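Local coordinates for protein peptidyl tryptophan dihydroxylase (Pseudomonas putida, PDB 7CTQ) that uses bound flavin-adenine dinucleotide to dihydroxylate a tryptophan within a peptide, a step essential for making the tryptophylquinone cofactor of quinohemoprotein amine dehydrogenase, at residues 289-294 against 368-373; 317-322 against 343-348; 323-328 against 338-343. All coordinates share one frame; numbering follows the deposited sequence.

Contact 1. Residues 289-294 against 368-373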
loop_
_atom_site.group_PDB
_atom_site.type_symbol
_atom_site.label_atom_id
_atom_site.label_comp_id
_atom_site.label_asym_id
_atom_site.label_seq_id
_atom_site.Cartn_x
_atom_site.Cartn_y
_atom_site.Cartn_z
ATOM N N ILE A 289 -14.415 0.379 -10.580
ATOM C CA ILE A 289 -14.669 -0.518 -11.714
ATOM C C ILE A 289 -16.168 -0.644 -11.970
ATOM O O ILE A 289 -16.636 -0.545 -13.111
ATOM C CB ILE A 289 -14.007 -1.881 -11.444
ATOM C CG1 ILE A 289 -12.498 -1.684 -11.292
ATOM C CG2 ILE A 289 -14.328 -2.918 -12.548
ATOM C CD1 ILE A 289 -11.754 -2.883 -10.751
ATOM N N ASN A 290 -16.942 -0.863 -10.904
ATOM C CA ASN A 290 -18.390 -0.982 -11.028
ATOM C C ASN A 290 -18.990 0.244 -11.709
ATOM O O ASN A 290 -19.893 0.125 -12.553
ATOM C CB ASN A 290 -19.002 -1.201 -9.637
ATOM C CG ASN A 290 -20.487 -1.458 -9.685
ATOM O OD1 ASN A 290 -20.953 -2.363 -10.386
ATOM N ND2 ASN A 290 -21.253 -0.657 -8.940
ATOM N N THR A 291 -18.476 1.432 -11.381
ATOM C CA THR A 291 -18.927 2.635 -12.068
ATOM C C THR A 291 -18.478 2.627 -13.522
ATOM O O THR A 291 -19.262 2.950 -14.420
ATOM C CB THR A 291 -18.417 3.885 -11.352
ATOM O OG1 THR A 291 -18.633 3.743 -9.937
ATOM C CG2 THR A 291 -19.165 5.139 -11.865
ATOM N N LEU A 292 -17.236 2.224 -13.774
ATOM C CA LEU A 292 -16.713 2.277 -15.127
ATOM C C LEU A 292 -17.506 1.365 -16.059
ATOM O O LEU A 292 -17.621 1.649 -17.260
ATOM C CB LEU A 292 -15.228 1.903 -15.120
ATOM C CG LEU A 292 -14.278 2.968 -14.536
ATOM C CD1 LEU A 292 -12.858 2.461 -14.480
ATOM C CD2 LEU A 292 -14.330 4.272 -15.328
ATOM N N LEU A 293 -18.088 0.292 -15.516
ATOM C CA LEU A 293 -18.807 -0.718 -16.291
ATOM C C LEU A 293 -20.312 -0.476 -16.353
ATOM O O LEU A 293 -20.906 -0.639 -17.424
ATOM C CB LEU A 293 -18.529 -2.105 -15.715
ATOM C CG LEU A 293 -17.060 -2.523 -15.819
ATOM C CD1 LEU A 293 -16.794 -3.815 -15.080
ATOM C CD2 LEU A 293 -16.638 -2.644 -17.274
ATOM N N ARG A 294 -20.938 -0.088 -15.239
ATOM C CA ARG A 294 -22.381 0.136 -15.165
ATOM C C ARG A 294 -22.809 1.542 -15.565
ATOM O O ARG A 294 -23.906 1.712 -16.110
ATOM C CB ARG A 294 -22.897 -0.139 -13.746
ATOM C CG ARG A 294 -22.758 -1.578 -13.280
ATOM C CD ARG A 294 -23.176 -2.571 -14.355
ATOM N NE ARG A 294 -23.399 -3.882 -13.759
ATOM C CZ ARG A 294 -23.090 -5.038 -14.335
ATOM N NH1 ARG A 294 -22.545 -5.057 -15.547
ATOM N NH2 ARG A 294 -23.328 -6.179 -13.693
ATOM N N ASP A 368 -24.230 3.945 -3.209
ATOM C CA ASP A 368 -24.857 2.727 -3.745
ATOM C C ASP A 368 -23.940 1.992 -4.722
ATOM O O ASP A 368 -24.374 1.464 -5.757
ATOM C CB ASP A 368 -26.217 3.053 -4.382
ATOM C CG ASP A 368 -27.252 3.534 -3.352
ATOM O OD1 ASP A 368 -27.226 3.023 -2.209
ATOM O OD2 ASP A 368 -28.080 4.427 -3.669
ATOM N N GLY A 369 -22.652 1.948 -4.388
ATOM C CA GLY A 369 -21.683 1.231 -5.190
ATOM C C GLY A 369 -21.204 1.955 -6.429
ATOM O O GLY A 369 -20.523 1.346 -7.258
ATOM N N LEU A 370 -21.561 3.217 -6.604
ATOM C CA LEU A 370 -21.171 3.958 -7.791
ATOM C C LEU A 370 -20.580 5.302 -7.394
ATOM O O LEU A 370 -21.022 5.928 -6.425
ATOM C CB LEU A 370 -22.360 4.204 -8.718
ATOM C CG LEU A 370 -23.093 2.993 -9.313
ATOM C CD1 LEU A 370 -24.503 3.411 -9.779
ATOM C CD2 LEU A 370 -22.295 2.409 -10.453
ATOM N N VAL A 371 -19.592 5.751 -8.164
ATOM C CA VAL A 371 -19.060 7.095 -7.980
ATOM C C VAL A 371 -20.052 8.067 -8.594
ATOM O O VAL A 371 -20.396 7.967 -9.775
ATOM C CB VAL A 371 -17.661 7.241 -8.602
ATOM C CG1 VAL A 371 -17.146 8.701 -8.478
ATOM C CG2 VAL A 371 -16.692 6.275 -7.940
ATOM N N ASP A 372 -20.564 8.963 -7.772
ATOM C CA ASP A 372 -21.462 10.010 -8.221
ATOM C C ASP A 372 -20.766 11.321 -7.916
ATOM O O ASP A 372 -19.556 11.347 -7.680
ATOM C CB ASP A 372 -22.825 9.889 -7.522
ATOM C CG ASP A 372 -23.983 10.429 -8.360
ATOM O OD1 ASP A 372 -23.852 11.524 -8.964
ATOM O OD2 ASP A 372 -25.050 9.756 -8.407
ATOM N N GLU A 373 -21.518 12.407 -7.908
ATOM C CA GLU A 373 -20.985 13.726 -7.656
ATOM C C GLU A 373 -21.967 14.423 -6.728
ATOM O O GLU A 373 -23.181 14.252 -6.871
ATOM C CB GLU A 373 -20.815 14.490 -8.970
ATOM C CG GLU A 373 -19.896 15.669 -8.910
ATOM C CD GLU A 373 -19.981 16.518 -10.173
ATOM O OE1 GLU A 373 -21.082 16.589 -10.763
ATOM O OE2 GLU A 373 -18.953 17.111 -10.571
#
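Thr291 faces the start of strand 370-378 and meets Val371 through its hydroxyl. Its CB stands 3.9 Å from Val371 N, and beyond it the two branches part. OG1, beside the backbone N and anti to the carbonyl carbon (chi1 -46°), accepts a nearly straight bond from Val371 N at 2.8 Å (167° at the hydrogen) and touches Leu370 CA; the same oxygen is hydrogen-bonded to Val287 O, one turn back in the helix. CG2, anti to the backbone N, lies 3.7 Å from Val371 O. An alanine here would probably leave Val371 N without its acceptor at this buried spot. The contact thus joins the last turns of helix 285-294 to the beginning of the second strand of the two-stranded antiparallel sheet 359-367/370-378, the axes of the short segments being 81° apart. One residue earlier, Asn290 ND2 donates to Gly369 O at 2.7 Å; the acceptor lies in the plane of the amide, while ND2 itself sits above the carbonyl plane of Gly369. Asn290 OD1 is hydrogen-bonded to Tyr29 OH, which fixes the amide from its other end. Leu370 CD2 packs 3.6 Å from Asn290 ND2, the two side chains crossing at about a right angle.

Contact 2. Residues 317-322 against 343-348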
loop_
_atom_site.group_PDB
_atom_site.type_symbol
_atom_site.label_atom_id
_atom_site.label_comp_id
_atom_site.label_asym_id
_atom_site.label_seq_id
_atom_site.Cartn_x
_atom_site.Cartn_y
_atom_site.Cartn_z
ATOM N N PHE A 317 0.890 7.672 3.787
ATOM C CA PHE A 317 1.854 6.641 4.140
ATOM C C PHE A 317 3.282 7.163 4.065
ATOM O O PHE A 317 4.126 6.754 4.873
ATOM C CB PHE A 317 1.647 5.411 3.255
ATOM C CG PHE A 317 0.288 4.781 3.427
ATOM C CD1 PHE A 317 -0.325 4.771 4.684
ATOM C CD2 PHE A 317 -0.395 4.235 2.336
ATOM C CE1 PHE A 317 -1.572 4.211 4.861
ATOM C CE2 PHE A 317 -1.656 3.666 2.499
ATOM C CZ PHE A 317 -2.249 3.651 3.762
ATOM N N ALA A 318 3.567 8.083 3.134
ATOM C CA ALA A 318 4.910 8.658 3.040
ATOM C C ALA A 318 5.259 9.446 4.295
ATOM O O ALA A 318 6.403 9.409 4.767
ATOM C CB ALA A 318 5.017 9.559 1.808
ATOM N N ARG A 319 4.287 10.188 4.830
ATOM C CA ARG A 319 4.520 10.975 6.036
ATOM C C ARG A 319 4.608 10.098 7.274
ATOM O O ARG A 319 5.348 10.419 8.210
ATOM C CB ARG A 319 3.408 12.008 6.216
ATOM C CG ARG A 319 3.463 13.126 5.189
ATOM C CD ARG A 319 2.299 14.129 5.342
ATOM N NE ARG A 319 2.361 15.120 4.271
ATOM C CZ ARG A 319 1.417 15.329 3.354
ATOM N NH1 ARG A 319 0.289 14.626 3.359
ATOM N NH2 ARG A 319 1.603 16.257 2.431
ATOM N N ILE A 320 3.844 9.013 7.312
ATOM C CA ILE A 320 3.969 8.076 8.416
ATOM C C ILE A 320 5.370 7.490 8.437
ATOM O O ILE A 320 6.012 7.412 9.491
ATOM C CB ILE A 320 2.886 6.992 8.307
ATOM C CG1 ILE A 320 1.540 7.588 8.726
ATOM C CG2 ILE A 320 3.251 5.785 9.168
ATOM C CD1 ILE A 320 0.377 6.659 8.564
ATOM N N GLY A 321 5.887 7.125 7.262
ATOM C CA GLY A 321 7.247 6.622 7.183
ATOM C C GLY A 321 8.271 7.662 7.587
ATOM O O GLY A 321 9.218 7.360 8.323
ATOM N N ARG A 322 8.068 8.909 7.148
ATOM C CA ARG A 322 8.959 10.000 7.529
ATOM C C ARG A 322 9.086 10.111 9.044
ATOM O O ARG A 322 10.189 10.290 9.577
ATOM C CB ARG A 322 8.435 11.315 6.949
ATOM C CG ARG A 322 9.094 12.559 7.538
ATOM C CD ARG A 322 8.191 13.773 7.401
ATOM N NE ARG A 322 7.053 13.677 8.305
ATOM C CZ ARG A 322 5.921 14.361 8.156
ATOM N NH1 ARG A 322 5.778 15.202 7.136
ATOM N NH2 ARG A 322 4.934 14.203 9.029
ATOM N N TRP A 343 11.164 14.207 3.928
ATOM C CA TRP A 343 10.399 13.854 2.741
ATOM C C TRP A 343 9.095 13.163 3.138
ATOM O O TRP A 343 9.098 12.338 4.058
ATOM C CB TRP A 343 11.203 12.928 1.809
ATOM C CG TRP A 343 10.512 12.779 0.505
ATOM C CD1 TRP A 343 10.608 13.619 -0.581
ATOM C CD2 TRP A 343 9.544 11.789 0.165
ATOM N NE1 TRP A 343 9.773 13.179 -1.586
ATOM C CE2 TRP A 343 9.110 12.062 -1.155
ATOM C CE3 TRP A 343 9.021 10.675 0.833
ATOM C CZ2 TRP A 343 8.169 11.271 -1.805
ATOM C CZ3 TRP A 343 8.098 9.885 0.176
ATOM C CH2 TRP A 343 7.682 10.189 -1.130
ATOM N N PRO A 344 7.960 13.452 2.460
ATOM C CA PRO A 344 7.751 14.328 1.294
ATOM C C PRO A 344 7.777 15.825 1.623
ATOM O O PRO A 344 8.077 16.645 0.750
ATOM C CB PRO A 344 6.365 13.903 0.792
ATOM C CG PRO A 344 5.657 13.428 2.019
ATOM C CD PRO A 344 6.716 12.758 2.849
ATOM N N ASP A 345 7.481 16.166 2.872
ATOM C CA ASP A 345 7.473 17.551 3.345
ATOM C C ASP A 345 7.530 17.501 4.872
ATOM O O ASP A 345 7.782 16.439 5.453
ATOM C CB ASP A 345 6.227 18.288 2.831
ATOM C CG ASP A 345 4.958 17.471 3.023
ATOM O OD1 ASP A 345 4.774 16.917 4.132
ATOM O OD2 ASP A 345 4.151 17.371 2.075
ATOM N N MET A 346 7.244 18.626 5.530
ATOM C CA MET A 346 7.169 18.633 6.986
ATOM C C MET A 346 5.744 18.806 7.503
ATOM O O MET A 346 5.548 19.157 8.669
ATOM C CB MET A 346 8.081 19.713 7.568
ATOM C CG MET A 346 9.572 19.389 7.507
ATOM S SD MET A 346 10.043 17.712 8.001
ATOM C CE MET A 346 9.307 17.557 9.625
ATOM N N GLN A 347 4.743 18.525 6.679
ATOM C CA GLN A 347 3.363 18.678 7.114
ATOM C C GLN A 347 3.013 17.630 8.166
ATOM O O GLN A 347 3.344 16.446 8.020
ATOM C CB GLN A 347 2.425 18.564 5.913
ATOM C CG GLN A 347 0.956 18.475 6.268
ATOM C CD GLN A 347 0.062 18.697 5.063
ATOM O OE1 GLN A 347 0.306 19.591 4.251
ATOM N NE2 GLN A 347 -0.972 17.869 4.929
ATOM N N ALA A 348 2.342 18.066 9.231
ATOM C CA ALA A 348 1.881 17.131 10.251
ATOM C C ALA A 348 0.851 16.168 9.662
ATOM O O ALA A 348 0.184 16.466 8.664
ATOM C CB ALA A 348 1.286 17.890 11.439
#
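Arg319 and Asp345 meet with guanidinium and carboxylate nearly coplanar, their planes 18° apart. The arginine grips side-on: NE donates to Asp345 OD1 at 3.0 Å in an almost linear bond (177°), and NH2 donates to Asp345 OD2 at 2.8 Å, each oxygen using its syn lone pair. The arginine chain is extended from CG to NE and crosses Pro344 at about a right angle, CG resting against the ring. Over one face of the same guanidinium lies the amide of Gln347, stacked with the two planes 9° apart and NE2 offset toward the rim. Asp345 OD1 also accepts from Gln347 N, which approaches from above the carboxylate plane and closes an Asx turn.

Arg322 is turned to a different task. Its chain leaves the helix with CG anti to the backbone N and then bends at the third torsion, and its hydrogen bonds across the contact go to backbone carbonyls. NH1 and NH2 both donate to Gln347 O, end-on and from the same face of that carbonyl, each at 2.9 Å; NH1 also donates to Asp345 O. CB of Arg319 lies over one face of this guanidinium.

Farther back along helix 299-327, Ala318 CB touches Trp343 CZ3 at 3.5 Å and also Pro344 CD; the peptide bond joining Trp343 to Pro344 is cis. The loop that follows helix 335-341 is in this way folded against the long helix.

Arg322 NH1 adds a long salt bridge to Asp345 OD1 (3.6 Å), so that two arginines share one carboxylate in a network; their positive charges would be expected to favour the ionised aspartate, while the grip of Arg322 on the backbone oxygens is likely to hold the path of the loop.

Contact 3. Residues 323-328 against 338-343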
loop_
_atom_site.group_PDB
_atom_site.type_symbol
_atom_site.label_atom_id
_atom_site.label_comp_id
_atom_site.label_asym_id
_atom_site.label_seq_id
_atom_site.Cartn_x
_atom_site.Cartn_y
_atom_site.Cartn_z
ATOM N N ASP A 323 7.956 10.027 9.754
ATOM C CA ASP A 323 7.974 10.141 11.208
ATOM C C ASP A 323 8.750 8.996 11.848
ATOM O O ASP A 323 9.390 9.191 12.887
ATOM C CB ASP A 323 6.545 10.181 11.745
ATOM C CG ASP A 323 5.828 11.481 11.404
ATOM O OD1 ASP A 323 6.471 12.370 10.818
ATOM O OD2 ASP A 323 4.618 11.607 11.700
ATOM N N PHE A 324 8.704 7.797 11.257
ATOM C CA PHE A 324 9.581 6.728 11.728
ATOM C C PHE A 324 11.041 7.114 11.542
ATOM O O PHE A 324 11.843 7.005 12.474
ATOM C CB PHE A 324 9.273 5.414 11.007
ATOM C CG PHE A 324 8.024 4.744 11.480
ATOM C CD1 PHE A 324 7.791 4.554 12.829
ATOM C CD2 PHE A 324 7.058 4.332 10.576
ATOM C CE1 PHE A 324 6.619 3.949 13.262
ATOM C CE2 PHE A 324 5.894 3.731 11.001
ATOM C CZ PHE A 324 5.678 3.529 12.342
ATOM N N TYR A 325 11.406 7.584 10.344
ATOM C CA TYR A 325 12.773 8.059 10.129
ATOM C C TYR A 325 13.138 9.142 11.135
ATOM O O TYR A 325 14.276 9.197 11.624
ATOM C CB TYR A 325 12.941 8.582 8.696
ATOM C CG TYR A 325 13.164 7.505 7.647
ATOM C CD1 TYR A 325 14.328 6.721 7.645
ATOM C CD2 TYR A 325 12.224 7.273 6.645
ATOM C CE1 TYR A 325 14.543 5.733 6.661
ATOM C CE2 TYR A 325 12.438 6.283 5.663
ATOM C CZ TYR A 325 13.593 5.520 5.685
ATOM O OH TYR A 325 13.796 4.543 4.724
ATOM N N GLY A 326 12.181 10.010 11.466
ATOM C CA GLY A 326 12.465 11.102 12.376
ATOM C C GLY A 326 12.676 10.668 13.812
ATOM O O GLY A 326 13.291 11.409 14.590
ATOM N N GLN A 327 12.156 9.499 14.194
ATOM C CA GLN A 327 12.414 8.999 15.543
ATOM C C GLN A 327 13.894 8.707 15.779
ATOM O O GLN A 327 14.342 8.721 16.932
ATOM C CB GLN A 327 11.573 7.749 15.812
ATOM C CG GLN A 327 10.129 8.082 16.155
ATOM C CD GLN A 327 9.329 6.886 16.630
ATOM O OE1 GLN A 327 8.893 6.053 15.832
ATOM N NE2 GLN A 327 9.117 6.803 17.943
ATOM N N GLU A 328 14.663 8.461 14.722
ATOM C CA GLU A 328 16.107 8.256 14.840
ATOM C C GLU A 328 16.777 9.623 14.932
ATOM O O GLU A 328 16.980 10.302 13.922
ATOM C CB GLU A 328 16.627 7.441 13.660
ATOM C CG GLU A 328 18.131 7.341 13.590
ATOM C CD GLU A 328 18.744 6.744 14.850
ATOM O OE1 GLU A 328 19.238 7.509 15.701
ATOM O OE2 GLU A 328 18.718 5.505 14.982
ATOM N N ALA A 338 18.792 12.557 6.921
ATOM C CA ALA A 338 18.302 13.920 6.704
ATOM C C ALA A 338 17.382 13.995 5.494
ATOM O O ALA A 338 16.312 14.608 5.551
ATOM C CB ALA A 338 19.480 14.877 6.536
ATOM N N ARG A 339 17.777 13.368 4.388
ATOM C CA ARG A 339 16.925 13.362 3.204
ATOM C C ARG A 339 15.583 12.688 3.492
ATOM O O ARG A 339 14.538 13.139 3.008
ATOM C CB ARG A 339 17.658 12.672 2.052
ATOM C CG ARG A 339 16.815 12.370 0.823
ATOM C CD ARG A 339 16.856 13.499 -0.208
ATOM N NE ARG A 339 17.949 13.367 -1.170
ATOM C CZ ARG A 339 17.820 12.880 -2.402
ATOM N NH1 ARG A 339 18.877 12.808 -3.200
ATOM N NH2 ARG A 339 16.644 12.462 -2.841
ATOM N N ARG A 340 15.582 11.628 4.304
ATOM C CA ARG A 340 14.353 10.884 4.554
ATOM C C ARG A 340 13.514 11.435 5.702
ATOM O O ARG A 340 12.306 11.170 5.759
ATOM C CB ARG A 340 14.698 9.410 4.785
ATOM C CG ARG A 340 14.889 8.720 3.446
ATOM C CD ARG A 340 15.807 7.504 3.455
ATOM N NE ARG A 340 15.974 7.080 2.071
ATOM C CZ ARG A 340 16.916 7.543 1.256
ATOM N NH1 ARG A 340 17.811 8.415 1.710
ATOM N NH2 ARG A 340 16.968 7.123 -0.005
ATOM N N GLN A 341 14.101 12.227 6.585
ATOM C CA GLN A 341 13.343 12.833 7.665
ATOM C C GLN A 341 12.580 14.081 7.229
ATOM O O GLN A 341 11.741 14.579 7.995
ATOM C CB GLN A 341 14.293 13.146 8.823
ATOM C CG GLN A 341 14.797 11.873 9.512
ATOM C CD GLN A 341 16.007 12.115 10.405
ATOM O OE1 GLN A 341 16.740 13.080 10.215
ATOM N NE2 GLN A 341 16.229 11.221 11.369
ATOM N N GLY A 342 12.835 14.586 6.025
ATOM C CA GLY A 342 12.139 15.759 5.531
ATOM C C GLY A 342 11.305 15.484 4.294
ATOM O O GLY A 342 10.783 16.416 3.672
ATOM N N TRP A 343 11.164 14.207 3.928
ATOM C CA TRP A 343 10.399 13.854 2.741
ATOM C C TRP A 343 9.095 13.163 3.138
ATOM O O TRP A 343 9.098 12.338 4.058
ATOM C CB TRP A 343 11.203 12.928 1.809
ATOM C CG TRP A 343 10.512 12.779 0.505
ATOM C CD1 TRP A 343 10.608 13.619 -0.581
ATOM C CD2 TRP A 343 9.544 11.789 0.165
ATOM N NE1 TRP A 343 9.773 13.179 -1.586
ATOM C CE2 TRP A 343 9.110 12.062 -1.155
ATOM C CE3 TRP A 343 9.021 10.675 0.833
ATOM C CZ2 TRP A 343 8.169 11.271 -1.805
ATOM C CZ3 TRP A 343 8.098 9.885 0.176
ATOM C CH2 TRP A 343 7.682 10.189 -1.130
#
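Tyr325 and Arg340 lie side by side and point the same way, the aliphatic part of the arginine spread over one face of the phenol ring. Arg340 CB sits over the ring centre, 3.7 Å from the centroid and 10° off the normal, in a CH-pi contact. Extended from CG to NE, the chain then runs on toward the hydroxyl end, where CD comes 3.7 Å from Tyr325 CZ. The guanidinium does not stack: its plane is turned 67° from the ring, and the phenol oxygen lies near its edge. Both residues are buried and their polar ends held from outside, Tyr325 OH by Asp268 and Trp183, and Arg340 by a salt bridge to Asp201 and a hydrogen bond to Thr158. The pairing joins the C-terminal end of helix 299-327 to that of helix 335-341, two helices that follow each other in the chain across a short connection; the tyrosine side chain is about 10 Å from the bound FAD.

Gln341 and Gly326, both partly exposed, lie on the more open side, yet it is Gln341 that makes the polar bonds of the contact. CG packs 3.9 Å from Tyr325 CB and lies near Gly326 N, and NE2 donates to Tyr325 O at 2.8 Å in a nearly straight bond (172°). That carbonyl also accepts from Glu328 N on the opposite face of its plane. A second bond, from Gln341 NE2 to Glu328 O, is weak, sharply bent at the hydrogen although the atoms are 2.8 Å apart.

From the N terminus, helix 285-294 supplies the first half of contact 1 and is followed by helix 299-327, which carries the first halves of contacts 2 and 3 on consecutive turns. The chain then turns into helix 335-341, closing contact 3, and its following loop closes contact 2 around it; the two share Trp343 and touch where Arg322 CG packs 3.4 Å from Gln341 O. Contact 1 closes last, at strand 370-378, so both others nest inside its loop. It lies on the opposite side of the chain's centre from contact 3. Contact 1 ties the two-stranded sheet to helix 285-294; contacts 2 and 3 tie helix 335-341 and its loop to helix 299-327.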